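PDB 4AT2: 3-ketosteroid-delta4-5alpha-dehydrogenase from Rhodococcus jostii, which catalyses the FAD-dependent dehydrogenation of 3-ketosteroids, probably introducing a double bond at the delta4 position during steroid catabolism. Local coordinates for residues Val144-Ser149 and His186-Asp191. Numbering follows the deposited sequence.
Sequences VPFKES and HVPQMD
The extended side chain of Gln189 crosses that of Lys147 at a slant. Its CG stands anti to the backbone N (chi1 -170°), which lays the flat amide against the aliphatic part of the lysine, with Gln189 CD 3.9 Å from Lys147 CB. Both chains end at Asp161: Lys147 NZ makes a salt bridge to one carboxylate oxygen, and Gln189 NE2 a hydrogen bond to the other. OE1 accepts a hydrogen bond from a water that also donates to Phe146 O. A direct link joins the backbones, where Gln189 N donates to Pro145 O at 2.8 Å. This bond is fairly straight, 162° at the hydrogen, but the donor lies above the carbonyl plane. Pro188 CA adds a CH...O contact to Pro145 O at 3.1 Å.

The apolar half lies beside these bonds. Val144 and Pro188 sit side by side, pointing the same way, with CG1 of the valine 3.8 Å from CG of the proline. The CB bond of Phe146 leads away, but CG anti to the carbonyl carbon (chi1 -62°) swings the ring back toward 186-188. It approaches obliquely, Phe146 CD2 3.5 Å from Val187 O and CE2 3.9 Å from His186 CB. Tyr136 meets both rings.

With an alanine in place of Gln189, Asp161 would probably lose one partner and the water on Phe146 O its second hold.

The contact joins loops following helix 132-141 and strand 185-186. The Val187 side chain lies about 7 Å from the bound FAD. The shared carboxylate probably offsets the lysine charge and fixes the amide's turn, while a second water satisfies Lys147 N and Val187 O.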
loop_
_atom_site.group_PDB
_atom_site.type_symbol
_atom_site.label_atom_id
_atom_site.label_comp_id
_atom_site.label_asym_id
_atom_site.label_seq_id
_atom_site.Cartn_x
_atom_site.Cartn_y
_atom_site.Cartn_z
ATOM N N VAL A 144 25.978 9.634 23.899
ATOM C CA VAL A 144 24.527 9.659 24.084
ATOM C C VAL A 144 24.224 9.076 25.461
ATOM O O VAL A 144 24.575 7.920 25.719
ATOM C CB VAL A 144 23.783 8.832 23.005
ATOM C CG1 VAL A 144 22.270 8.897 23.223
ATOM C CG2 VAL A 144 24.130 9.337 21.606
ATOM N N PRO A 145 23.574 9.863 26.348
ATOM C CA PRO A 145 23.321 9.379 27.702
ATOM C C PRO A 145 21.968 8.665 27.831
ATOM O O PRO A 145 20.998 9.061 27.188
ATOM C CB PRO A 145 23.308 10.678 28.518
ATOM C CG PRO A 145 22.729 11.693 27.578
ATOM C CD PRO A 145 23.099 11.251 26.171
ATOM N N PHE A 146 21.916 7.613 28.637
ATOM C CA PHE A 146 20.653 6.926 28.920
ATOM C C PHE A 146 20.527 6.706 30.420
ATOM O O PHE A 146 21.474 6.243 31.074
ATOM C CB PHE A 146 20.551 5.568 28.211
ATOM C CG PHE A 146 20.585 5.643 26.709
ATOM C CD1 PHE A 146 21.798 5.593 26.028
ATOM C CD2 PHE A 146 19.406 5.712 25.969
ATOM C CE1 PHE A 146 21.841 5.643 24.637
ATOM C CE2 PHE A 146 19.443 5.757 24.578
ATOM C CZ PHE A 146 20.663 5.719 23.909
ATOM N N LYS A 147 19.362 7.035 30.966
ATOM C CA LYS A 147 19.096 6.748 32.366
ATOM C C LYS A 147 18.677 5.292 32.493
ATOM O O LYS A 147 17.800 4.834 31.760
ATOM C CB LYS A 147 17.992 7.645 32.899
ATOM C CG LYS A 147 17.846 7.555 34.405
ATOM C CD LYS A 147 16.805 8.545 34.877
ATOM C CE LYS A 147 16.529 8.374 36.361
ATOM N NZ LYS A 147 15.688 9.509 36.831
ATOM N N GLU A 148 19.292 4.566 33.425
ATOM C CA GLU A 148 19.012 3.138 33.569
ATOM C C GLU A 148 17.759 2.940 34.434
ATOM O O GLU A 148 17.821 2.472 35.570
ATOM C CB GLU A 148 20.264 2.374 34.063
ATOM C CG GLU A 148 21.405 2.473 33.048
ATOM C CD GLU A 148 22.565 1.505 33.272
ATOM O OE1 GLU A 148 22.968 1.305 34.434
ATOM O OE2 GLU A 148 23.084 0.965 32.255
ATOM N N SER A 149 16.618 3.346 33.877
ATOM C CA SER A 149 15.322 3.225 34.537
ATOM C C SER A 149 14.244 3.046 33.478
ATOM O O SER A 149 14.384 3.517 32.330
ATOM C CB SER A 149 15.019 4.454 35.390
ATOM O OG SER A 149 15.081 5.617 34.597
ATOM N N HIS A 186 14.512 2.772 23.669
ATOM C CA HIS A 186 15.629 3.388 24.410
ATOM C C HIS A 186 15.611 4.869 24.181
ATOM O O HIS A 186 15.622 5.308 23.039
ATOM C CB HIS A 186 16.962 2.803 23.955
ATOM C CG HIS A 186 17.169 1.361 24.363
ATOM N ND1 HIS A 186 16.374 0.353 23.933
ATOM C CD2 HIS A 186 18.135 0.784 25.175
ATOM C CE1 HIS A 186 16.825 -0.807 24.449
ATOM N NE2 HIS A 186 17.903 -0.537 25.209
ATOM N N VAL A 187 15.583 5.656 25.254
ATOM C CA VAL A 187 15.344 7.103 25.123
ATOM C C VAL A 187 16.481 7.864 25.787
ATOM O O VAL A 187 16.738 7.667 26.970
ATOM C CB VAL A 187 13.988 7.505 25.759
ATOM C CG1 VAL A 187 13.668 8.982 25.514
ATOM C CG2 VAL A 187 12.869 6.627 25.206
ATOM N N PRO A 188 17.183 8.722 25.031
ATOM C CA PRO A 188 18.285 9.457 25.653
ATOM C C PRO A 188 17.826 10.330 26.820
ATOM O O PRO A 188 16.696 10.818 26.832
ATOM C CB PRO A 188 18.823 10.314 24.503
ATOM C CG PRO A 188 18.522 9.504 23.288
ATOM C CD PRO A 188 17.173 8.905 23.565
ATOM N N GLN A 189 18.716 10.510 27.790
ATOM C CA GLN A 189 18.408 11.242 29.010
ATOM C C GLN A 189 18.439 12.736 28.727
ATOM O O GLN A 189 19.451 13.272 28.269
ATOM C CB GLN A 189 19.407 10.879 30.113
ATOM C CG GLN A 189 19.038 11.405 31.496
ATOM C CD GLN A 189 20.035 10.993 32.565
ATOM O OE1 GLN A 189 21.135 10.514 32.265
ATOM N NE2 GLN A 189 19.652 11.171 33.825
ATOM N N MET A 190 17.317 13.390 29.003
ATOM C CA MET A 190 17.143 14.805 28.729
ATOM C C MET A 190 16.024 15.361 29.601
ATOM O O MET A 190 14.996 14.708 29.789
ATOM C CB MET A 190 16.795 14.997 27.255
ATOM C CG MET A 190 16.728 16.438 26.800
ATOM S SD MET A 190 16.378 16.495 25.037
ATOM C CE MET A 190 15.920 18.223 24.859
ATOM N N ASP A 191 16.240 16.562 30.136
ATOM C CA ASP A 191 15.200 17.276 30.881
ATOM C C ASP A 191 14.438 18.262 29.993
ATOM O O ASP A 191 14.997 18.818 29.038
ATOM C CB ASP A 191 15.805 18.011 32.077
ATOM C CG ASP A 191 16.354 17.060 33.130
ATOM O OD1 ASP A 191 15.641 16.103 33.509
ATOM O OD2 ASP A 191 17.500 17.278 33.577
HETATM O O HOH W 1 23.240 8.441 32.484
HETATM O O HOH W 2 17.228 8.365 29.612
#